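Local coordinates for protein endo-1,4-beta-mannanase (Eisenia fetida, PDB 5Y6T) that probably hydrolyses internal beta-1,4-mannosidic linkages of mannan polysaccharides, as an endo-acting glycoside hydrolase of family GH5, at residues Gln6-Gln11 against Asn110-Ile115; Gly13-Asn18 against Val22-Met27; Ser136-Tyr141 against Ile208-Ala213. One frame throughout, in Å; residues are numbered along the deposited sequence. Where two conformers were deposited one is given.

Contact 1 (Gln6-Gln11 against Asn110-Ile115); sequences QFLDVQ and NVLVFI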
loop_
_atom_site.group_PDB
_atom_site.type_symbol
_atom_site.label_atom_id
_atom_site.label_comp_id
_atom_site.label_asym_id
_atom_site.label_seq_id
_atom_site.Cartn_x
_atom_site.Cartn_y
_atom_site.Cartn_z
ATOM N N GLN A 6 21.261 0.219 -6.281
ATOM C CA GLN A 6 20.008 -0.269 -6.803
ATOM C C GLN A 6 18.824 -0.290 -5.771
ATOM O O GLN A 6 18.923 -0.807 -4.662
ATOM C CB GLN A 6 20.199 -1.659 -7.429
ATOM C CG GLN A 6 21.079 -1.636 -8.670
ATOM C CD GLN A 6 20.500 -0.779 -9.782
ATOM O OE1 GLN A 6 19.313 -0.872 -10.084
ATOM N NE2 GLN A 6 21.341 0.056 -10.405
ATOM N N PHE A 7 17.687 0.243 -6.212
ATOM C CA PHE A 7 16.449 0.181 -5.450
ATOM C C PHE A 7 15.371 -0.518 -6.300
ATOM O O PHE A 7 15.538 -0.694 -7.482
ATOM C CB PHE A 7 15.988 1.596 -5.163
ATOM C CG PHE A 7 16.980 2.401 -4.363
ATOM C CD1 PHE A 7 17.956 3.181 -5.011
ATOM C CD2 PHE A 7 16.954 2.379 -2.970
ATOM C CE1 PHE A 7 18.853 3.933 -4.286
ATOM C CE2 PHE A 7 17.859 3.125 -2.223
ATOM C CZ PHE A 7 18.818 3.912 -2.879
ATOM N N LEU A 8 14.302 -0.954 -5.650
ATOM C CA LEU A 8 13.247 -1.684 -6.349
ATOM C C LEU A 8 12.736 -0.791 -7.488
ATOM O O LEU A 8 12.592 0.430 -7.293
ATOM C CB LEU A 8 12.174 -2.052 -5.337
ATOM C CG LEU A 8 11.179 -3.105 -5.711
ATOM C CD1 LEU A 8 11.906 -4.423 -5.870
ATOM C CD2 LEU A 8 10.147 -3.099 -4.583
ATOM N N ASP A 9 12.548 -1.353 -8.701
ATOM C CA ASP A 9 12.002 -0.555 -9.789
ATOM C C ASP A 9 11.078 -1.381 -10.689
ATOM O O ASP A 9 10.793 -2.547 -10.375
ATOM C CB ASP A 9 13.097 0.211 -10.545
ATOM C CG ASP A 9 13.844 -0.630 -11.536
ATOM O OD1 ASP A 9 13.958 -1.833 -11.306
ATOM O OD2 ASP A 9 14.337 -0.067 -12.540
ATOM N N VAL A 10 10.549 -0.738 -11.721
ATOM C CA VAL A 10 9.597 -1.369 -12.655
ATOM C C VAL A 10 10.080 -1.152 -14.094
ATOM O O VAL A 10 10.309 -0.019 -14.543
ATOM C CB VAL A 10 8.163 -0.833 -12.463
ATOM C CG1 VAL A 10 7.223 -1.337 -13.577
ATOM C CG2 VAL A 10 7.621 -1.188 -11.104
ATOM N N GLN A 11 10.144 -2.240 -14.835
ATOM C CA GLN A 11 10.484 -2.197 -16.268
ATOM C C GLN A 11 9.771 -3.258 -17.014
ATOM O O GLN A 11 9.613 -4.369 -16.519
ATOM C CB GLN A 11 11.986 -2.356 -16.476
ATOM C CG GLN A 11 12.808 -1.183 -15.947
ATOM C CD GLN A 11 12.472 0.145 -16.624
ATOM O OE1 GLN A 11 12.001 0.179 -17.773
ATOM N NE2 GLN A 11 12.661 1.255 -15.886
ATOM N N ASN A 110 17.271 -8.181 5.039
ATOM C CA ASN A 110 16.897 -8.331 3.647
ATOM C C ASN A 110 15.378 -8.320 3.370
ATOM O O ASN A 110 14.854 -9.177 2.644
ATOM C CB ASN A 110 17.529 -9.551 3.024
ATOM C CG ASN A 110 19.044 -9.442 2.991
ATOM O OD1 ASN A 110 19.599 -8.505 2.366
ATOM N ND2 ASN A 110 19.722 -10.396 3.644
ATOM N N VAL A 111 14.704 -7.426 4.067
ATOM C CA VAL A 111 13.253 -7.227 3.926
ATOM C C VAL A 111 12.974 -5.814 3.395
ATOM O O VAL A 111 13.513 -4.828 3.900
ATOM C CB VAL A 111 12.592 -7.378 5.293
ATOM C CG1 VAL A 111 11.143 -6.974 5.308
ATOM C CG2 VAL A 111 12.772 -8.795 5.799
ATOM N N LEU A 112 12.179 -5.765 2.320
ATOM C CA LEU A 112 11.713 -4.545 1.704
ATOM C C LEU A 112 10.438 -4.040 2.386
ATOM O O LEU A 112 9.469 -4.779 2.578
ATOM C CB LEU A 112 11.441 -4.802 0.228
ATOM C CG LEU A 112 12.759 -4.871 -0.605
ATOM C CD1 LEU A 112 12.554 -5.513 -1.977
ATOM C CD2 LEU A 112 13.408 -3.503 -0.733
ATOM N N VAL A 113 10.416 -2.759 2.683
ATOM C CA VAL A 113 9.344 -2.107 3.440
ATOM C C VAL A 113 8.519 -1.206 2.531
ATOM O O VAL A 113 9.069 -0.377 1.807
ATOM C CB VAL A 113 9.953 -1.266 4.563
ATOM C CG1 VAL A 113 8.914 -0.474 5.332
ATOM C CG2 VAL A 113 10.644 -2.216 5.589
ATOM N N PHE A 114 7.204 -1.353 2.621
ATOM C CA PHE A 114 6.251 -0.512 1.918
ATOM C C PHE A 114 5.457 0.263 2.935
ATOM O O PHE A 114 4.811 -0.329 3.802
ATOM C CB PHE A 114 5.392 -1.349 0.968
ATOM C CG PHE A 114 6.216 -2.008 -0.134
ATOM C CD1 PHE A 114 6.998 -3.146 0.121
ATOM C CD2 PHE A 114 6.318 -1.429 -1.374
ATOM C CE1 PHE A 114 7.807 -3.735 -0.882
ATOM C CE2 PHE A 114 7.112 -2.011 -2.360
ATOM C CZ PHE A 114 7.895 -3.125 -2.092
ATOM N N ILE A 115 5.490 1.564 2.799
ATOM C CA ILE A 115 4.983 2.523 3.828
ATOM C C ILE A 115 3.731 3.215 3.342
ATOM O O ILE A 115 3.770 3.905 2.340
ATOM C CB ILE A 115 6.034 3.585 4.219
ATOM C CG1 ILE A 115 7.383 2.930 4.592
ATOM C CG2 ILE A 115 5.537 4.444 5.366
ATOM C CD1 ILE A 115 8.533 3.904 4.750
#
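Leu8 meets Leu112 and Phe114 through the two branches of its isobutyl group. The bond from CA to CB is directed toward segment 110-115, though CB itself makes no contact there, and CG, held anti to the backbone N (chi1 -164°), carries the fork further over. From there the methyls part. CD1 reaches the CD1 methyl of Leu112 at 4.1 Å, where the two leucine side chains run at a slant to each other. CD2 goes to the aromatic neighbour instead: it sits at the rim of the Phe114 ring, near the ring plane, 3.4 Å from Phe114 CZ and 3.9 Å from Phe114 CE2, with the two side chains at about a right angle. The fold explains the meeting. GH5 enzymes are built on a (beta/alpha)8 barrel; Leu112 and Phe114 lie at the start of its strand 112-119, while Leu8 belongs to the N-terminal stretch carrying strand 9-11, which pairs with strand 14-17 outside the ring of parallel strands. Leu8 thus appears to close over the end of the barrel where its strands begin. Met24, from strand 20-28, touches all three residues, and the Phe114 ring also meets that of Trp324 with planes at about 45°. No hydrogen bond joins the two segments; the strand's polar backbone turns to its sheet neighbours, Leu112 bonding to Asn64 and Leu66, and Val113 to Ala158 and Gly160.

Contact 2 (Gly13-Asn18 against Val22-Met27); sequences GQLRLN and VFMSGM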
loop_
_atom_site.group_PDB
_atom_site.type_symbol
_atom_site.label_atom_id
_atom_site.label_comp_id
_atom_site.label_asym_id
_atom_site.label_seq_id
_atom_site.Cartn_x
_atom_site.Cartn_y
_atom_site.Cartn_z
ATOM N N GLY A 13 6.896 -3.944 -17.499
ATOM C CA GLY A 13 5.746 -4.489 -16.887
ATOM C C GLY A 13 6.086 -5.442 -15.774
ATOM O O GLY A 13 5.182 -6.162 -15.328
ATOM N N GLN A 14 7.344 -5.430 -15.350
ATOM C CA GLN A 14 7.815 -6.336 -14.239
ATOM C C GLN A 14 8.429 -5.564 -13.113
ATOM O O GLN A 14 9.008 -4.509 -13.313
ATOM C CB GLN A 14 8.916 -7.266 -14.730
ATOM C CG GLN A 14 8.355 -8.205 -15.789
ATOM C CD GLN A 14 9.397 -9.082 -16.388
ATOM O OE1 GLN A 14 10.605 -8.915 -16.172
ATOM N NE2 GLN A 14 8.942 -9.981 -17.217
ATOM N N LEU A 15 8.273 -6.096 -11.899
ATOM C CA LEU A 15 9.021 -5.595 -10.764
ATOM C C LEU A 15 10.427 -6.194 -10.767
ATOM O O LEU A 15 10.625 -7.420 -10.847
ATOM C CB LEU A 15 8.324 -6.016 -9.484
ATOM C CG LEU A 15 8.737 -5.328 -8.202
ATOM C CD1 LEU A 15 8.351 -3.855 -8.206
ATOM C CD2 LEU A 15 8.008 -6.021 -7.032
ATOM N N ARG A 16 11.419 -5.302 -10.628
ATOM C CA ARG A 16 12.789 -5.673 -10.754
ATOM C C ARG A 16 13.672 -5.093 -9.664
ATOM O O ARG A 16 13.437 -3.992 -9.105
ATOM C CB ARG A 16 13.332 -5.225 -12.107
ATOM C CG ARG A 16 12.595 -5.886 -13.242
ATOM C CD ARG A 16 13.425 -6.016 -14.443
ATOM N NE ARG A 16 12.669 -6.691 -15.482
ATOM C CZ ARG A 16 12.885 -6.520 -16.779
ATOM N NH1 ARG A 16 13.811 -5.662 -17.201
ATOM N NH2 ARG A 16 12.142 -7.190 -17.645
ATOM N N LEU A 17 14.683 -5.863 -9.337
ATOM C CA LEU A 17 15.717 -5.383 -8.405
ATOM C C LEU A 17 17.014 -5.849 -9.019
ATOM O O LEU A 17 17.237 -7.023 -9.236
ATOM C CB LEU A 17 15.524 -5.948 -7.031
ATOM C CG LEU A 17 16.557 -5.424 -6.022
ATOM C CD1 LEU A 17 16.507 -3.924 -5.827
ATOM C CD2 LEU A 17 16.312 -6.235 -4.755
ATOM N N ASN A 18 17.891 -4.871 -9.279
ATOM C CA ASN A 18 19.162 -5.094 -9.973
ATOM C C ASN A 18 18.686 -5.635 -11.343
ATOM O O ASN A 18 17.669 -5.115 -11.893
ATOM C CB ASN A 18 20.066 -6.010 -9.125
ATOM C CG ASN A 18 21.591 -5.822 -9.388
ATOM O OD1 ASN A 18 22.399 -6.639 -8.909
ATOM N ND2 ASN A 18 21.980 -4.774 -10.130
ATOM N N VAL A 22 11.647 -9.738 -9.428
ATOM C CA VAL A 22 11.496 -10.098 -7.986
ATOM C C VAL A 22 10.012 -10.109 -7.654
ATOM O O VAL A 22 9.242 -9.393 -8.246
ATOM C CB VAL A 22 12.276 -9.137 -7.056
ATOM C CG1 VAL A 22 13.772 -9.375 -7.241
ATOM C CG2 VAL A 22 11.973 -7.666 -7.319
ATOM N N PHE A 23 9.644 -10.908 -6.652
ATOM C CA PHE A 23 8.260 -11.014 -6.206
ATOM C C PHE A 23 8.201 -10.623 -4.732
ATOM O O PHE A 23 8.952 -11.159 -3.954
ATOM C CB PHE A 23 7.814 -12.453 -6.379
ATOM C CG PHE A 23 6.390 -12.720 -5.975
ATOM C CD1 PHE A 23 6.090 -13.049 -4.674
ATOM C CD2 PHE A 23 5.345 -12.591 -6.911
ATOM C CE1 PHE A 23 4.770 -13.296 -4.290
ATOM C CE2 PHE A 23 4.034 -12.867 -6.538
ATOM C CZ PHE A 23 3.767 -13.262 -5.256
ATOM N N MET A 24 7.289 -9.736 -4.347
ATOM C CA MET A 24 7.233 -9.331 -2.954
ATOM C C MET A 24 6.315 -10.286 -2.181
ATOM O O MET A 24 5.084 -10.240 -2.306
ATOM C CB MET A 24 6.665 -7.889 -2.833
ATOM C CG MET A 24 7.471 -6.848 -3.579
ATOM S SD MET A 24 9.102 -6.548 -2.881
ATOM C CE MET A 24 10.115 -7.656 -3.881
ATOM N N SER A 25 6.910 -11.130 -1.347
ATOM C CA SER A 25 6.182 -12.088 -0.554
ATOM C C SER A 25 6.290 -11.747 0.915
ATOM O O SER A 25 7.372 -11.644 1.404
ATOM C CB SER A 25 6.712 -13.497 -0.775
ATOM O OG SER A 25 6.061 -14.460 0.012
ATOM N N GLY A 26 5.188 -11.454 1.576
ATOM C CA GLY A 26 5.279 -10.991 2.930
ATOM C C GLY A 26 3.948 -10.737 3.571
ATOM O O GLY A 26 2.966 -11.361 3.210
ATOM N N MET A 27 3.955 -9.932 4.617
ATOM C CA MET A 27 2.725 -9.636 5.363
ATOM C C MET A 27 2.511 -8.166 5.504
ATOM O O MET A 27 3.476 -7.395 5.656
ATOM C CB MET A 27 2.798 -10.253 6.794
ATOM C CG MET A 27 3.056 -11.738 6.803
ATOM S SD MET A 27 2.879 -12.334 8.532
ATOM C CE MET A 27 3.692 -13.924 8.448
#
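The peptide groups of the two segments are joined by Val22 N, which bonds to Leu15 O at 2.9 Å. A second pair of flat groups lies within strand 14-17: the Arg16 guanidinium has the Gln14 amide at its edge, in its plane, and grips Gln14 OE1 side-on with NH2 at 2.7 Å and NE at 3.1 Å. NH2 stands well above the amide's carbonyl plane, NE much closer to it. Phe23, its ring edged by Ser25 CB, points away from strand 14-17.

The other side of the hairpin is apolar. Leu15 CD2 packs on Met24 CG at 3.6 Å, and the Met24 chain, bent at chi2 and chi3, brings CE back to 4.1 Å from the same Leu15 methyl. Val22 spreads its branches between two leucines: CG2 lies 4.1 Å from Leu15 CG, while CG1 lies 3.9 Å from Leu17 CB.

This antiparallel beta hairpin joins strand 14-17 to strand 20-28, a strand of the barrel. Beyond it, strand 9-11 continues the pairing on the far edge of 14-17, strand 322-325 runs parallel to 20-28 with backbone bonds from Met24 to Cys321 and Ala323, and helix 338-348 packs against Phe23, Ser25 and Met27.

Contact 3 (Ser136-Tyr141 against Ile208-Ala213); sequences SKLQTY and INKQTA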
loop_
_atom_site.group_PDB
_atom_site.type_symbol
_atom_site.label_atom_id
_atom_site.label_comp_id
_atom_site.label_asym_id
_atom_site.label_seq_id
_atom_site.Cartn_x
_atom_site.Cartn_y
_atom_site.Cartn_z
ATOM N N SER A 136 -4.518 24.253 -0.015
ATOM C CA SER A 136 -3.562 25.061 0.784
ATOM C C SER A 136 -3.064 24.273 1.994
ATOM O O SER A 136 -1.862 24.279 2.315
ATOM C CB SER A 136 -4.184 26.427 1.179
ATOM O OG SER A 136 -4.893 26.409 2.411
ATOM N N LYS A 137 -3.969 23.557 2.629
ATOM C CA LYS A 137 -3.577 22.685 3.747
ATOM C C LYS A 137 -2.781 21.459 3.321
ATOM O O LYS A 137 -1.745 21.141 3.924
ATOM C CB LYS A 137 -4.789 22.304 4.573
ATOM C CG LYS A 137 -5.327 23.519 5.285
ATOM C CD LYS A 137 -6.585 23.287 6.068
ATOM C CE LYS A 137 -7.043 24.559 6.876
ATOM N NZ LYS A 137 -8.397 24.331 7.545
ATOM N N LEU A 138 -3.246 20.793 2.251
ATOM C CA LEU A 138 -2.477 19.699 1.663
ATOM C C LEU A 138 -1.062 20.100 1.335
ATOM O O LEU A 138 -0.113 19.350 1.598
ATOM C CB LEU A 138 -3.215 19.167 0.410
ATOM C CG LEU A 138 -2.498 18.015 -0.291
ATOM C CD1 LEU A 138 -2.282 16.859 0.682
ATOM C CD2 LEU A 138 -3.359 17.670 -1.523
ATOM N N GLN A 139 -0.880 21.308 0.791
ATOM C CA GLN A 139 0.468 21.699 0.416
ATOM C C GLN A 139 1.387 21.824 1.670
ATOM O O GLN A 139 2.566 21.601 1.567
ATOM C CB GLN A 139 0.475 23.037 -0.338
ATOM C CG GLN A 139 1.817 23.323 -0.979
ATOM C CD GLN A 139 2.205 22.356 -2.073
ATOM O OE1 GLN A 139 1.338 21.802 -2.824
ATOM N NE2 GLN A 139 3.504 22.040 -2.126
ATOM N N THR A 140 0.838 22.219 2.834
ATOM C CA THR A 140 1.597 22.238 4.061
ATOM C C THR A 140 1.978 20.836 4.552
ATOM O O THR A 140 3.092 20.573 5.007
ATOM C CB THR A 140 0.910 23.106 5.152
ATOM O OG1 THR A 140 -0.306 22.472 5.649
ATOM C CG2 THR A 140 0.761 24.533 4.639
ATOM N N TYR A 141 1.054 19.892 4.444
ATOM C CA TYR A 141 1.411 18.466 4.613
ATOM C C TYR A 141 2.581 18.079 3.749
ATOM O O TYR A 141 3.600 17.486 4.208
ATOM C CB TYR A 141 0.206 17.490 4.410
ATOM C CG TYR A 141 0.671 16.062 4.609
ATOM C CD1 TYR A 141 1.017 15.604 5.861
ATOM C CD2 TYR A 141 0.811 15.169 3.523
ATOM C CE1 TYR A 141 1.564 14.342 6.013
ATOM C CE2 TYR A 141 1.332 13.939 3.673
ATOM C CZ TYR A 141 1.679 13.497 4.928
ATOM O OH TYR A 141 2.260 12.249 5.114
ATOM N N ILE A 208 -4.150 11.868 -4.069
ATOM C CA ILE A 208 -3.191 10.873 -4.407
ATOM C C ILE A 208 -2.151 11.401 -5.409
ATOM O O ILE A 208 -0.922 11.151 -5.255
ATOM C CB ILE A 208 -3.869 9.554 -4.896
ATOM C CG1 ILE A 208 -4.638 8.926 -3.701
ATOM C CG2 ILE A 208 -2.850 8.574 -5.446
ATOM C CD1 ILE A 208 -5.751 8.029 -4.158
ATOM N N ASN A 209 -2.624 11.977 -6.491
ATOM C CA ASN A 209 -1.763 12.486 -7.536
ATOM C C ASN A 209 -0.736 13.471 -6.968
ATOM O O ASN A 209 0.458 13.372 -7.252
ATOM C CB ASN A 209 -2.630 13.186 -8.595
ATOM C CG ASN A 209 -1.786 13.940 -9.659
ATOM O OD1 ASN A 209 -1.904 15.154 -9.781
ATOM N ND2 ASN A 209 -0.961 13.205 -10.428
ATOM N N LYS A 210 -1.196 14.426 -6.163
ATOM C CA LYS A 210 -0.305 15.482 -5.647
ATOM C C LYS A 210 0.744 14.935 -4.723
ATOM O O LYS A 210 1.914 15.344 -4.787
ATOM C CB LYS A 210 -1.066 16.678 -5.044
ATOM C CG LYS A 210 -1.968 17.387 -6.053
ATOM C CD LYS A 210 -2.899 18.434 -5.427
ATOM C CE LYS A 210 -3.777 19.192 -6.443
ATOM N NZ LYS A 210 -3.071 20.162 -7.303
ATOM N N GLN A 211 0.333 14.069 -3.807
ATOM C CA GLN A 211 1.322 13.456 -2.903
ATOM C C GLN A 211 2.272 12.492 -3.580
ATOM O O GLN A 211 3.464 12.489 -3.285
ATOM C CB GLN A 211 0.664 12.792 -1.713
ATOM C CG GLN A 211 0.038 13.797 -0.787
ATOM C CD GLN A 211 -0.807 13.107 0.241
ATOM O OE1 GLN A 211 -0.309 12.700 1.307
ATOM N NE2 GLN A 211 -2.082 12.914 -0.074
ATOM N N THR A 212 1.786 11.787 -4.590
ATOM C CA THR A 212 2.653 10.888 -5.341
ATOM C C THR A 212 3.736 11.710 -6.061
ATOM O O THR A 212 4.915 11.345 -6.043
ATOM C CB THR A 212 1.870 9.966 -6.297
ATOM O OG1 THR A 212 1.004 9.074 -5.545
ATOM C CG2 THR A 212 2.781 9.092 -7.099
ATOM N N ALA A 213 3.325 12.806 -6.685
ATOM C CA ALA A 213 4.235 13.669 -7.411
ATOM C C ALA A 213 5.291 14.179 -6.399
ATOM O O ALA A 213 6.517 14.188 -6.674
ATOM C CB ALA A 213 3.476 14.856 -7.979
#
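Gln211 OE1 accepts a hydrogen bond from the indole NE1 of Trp118 and lies 3.1 Å from Tyr141 CE2, with Tyr141 CD2 also close by. These residues join two successive outer helices of the (beta/alpha)8 barrel, 135-152 and 201-218, to each other and to strand 112-119. The short helix segments run nearly parallel, their axes 10.8 Å apart and inclined by 28°. Tyr141 and Gln211 cross at about a right angle, and the ring and amide planes stand 88° apart, the oxygen approaching the ring obliquely. The amide is held at its other end too, because NE2 bonds to Phe207 O one turn back in its own helix; the buried group is thus fixed in rotation. Tyr141, its CG anti to the backbone N, sends the ring inward, where OH bonds to His71 NE2. Leu138 packs beside them: its CD1 lies 4.0 Å from Gln211 NE2, and its CD2 lies 4.0 Å from Lys210 CD, the carbon from which that lysine bends (chi4) and carries NZ away to Gly253 O. A leucine in place of Gln211 would probably leave Trp118 NE1 without its acceptor inside the packed layer. On the helix side away from this junction, Thr140 OG1 donates to Lys137 O at 2.6 Å, in the carbonyl plane and on a lone pair, while Tyr141 N also bonds to that oxygen.

All three contacts are largely buried, at different levels of the barrel. Contacts 1 and 2, centres about 7 Å apart, share the end where the barrel strands begin: Leu8 CD1 packs on Val22 CG2 at 3.6 Å, and strands 9-11 and 14-17 are sheet partners. Contact 1 is purely apolar; contact 2 adds a backbone bond and a polar pair on the partly exposed outer side of its hairpin. Contact 3, about 23 Å from contact 1 between centres, joins outer helices, where a buried amide oxygen and a tyrosine hydroxyl find polar partners on the barrel strands. Strand 112-119 takes part in both regions, through Leu112 and Phe114 in contact 1 and Leu117 and Trp118 beside contact 3.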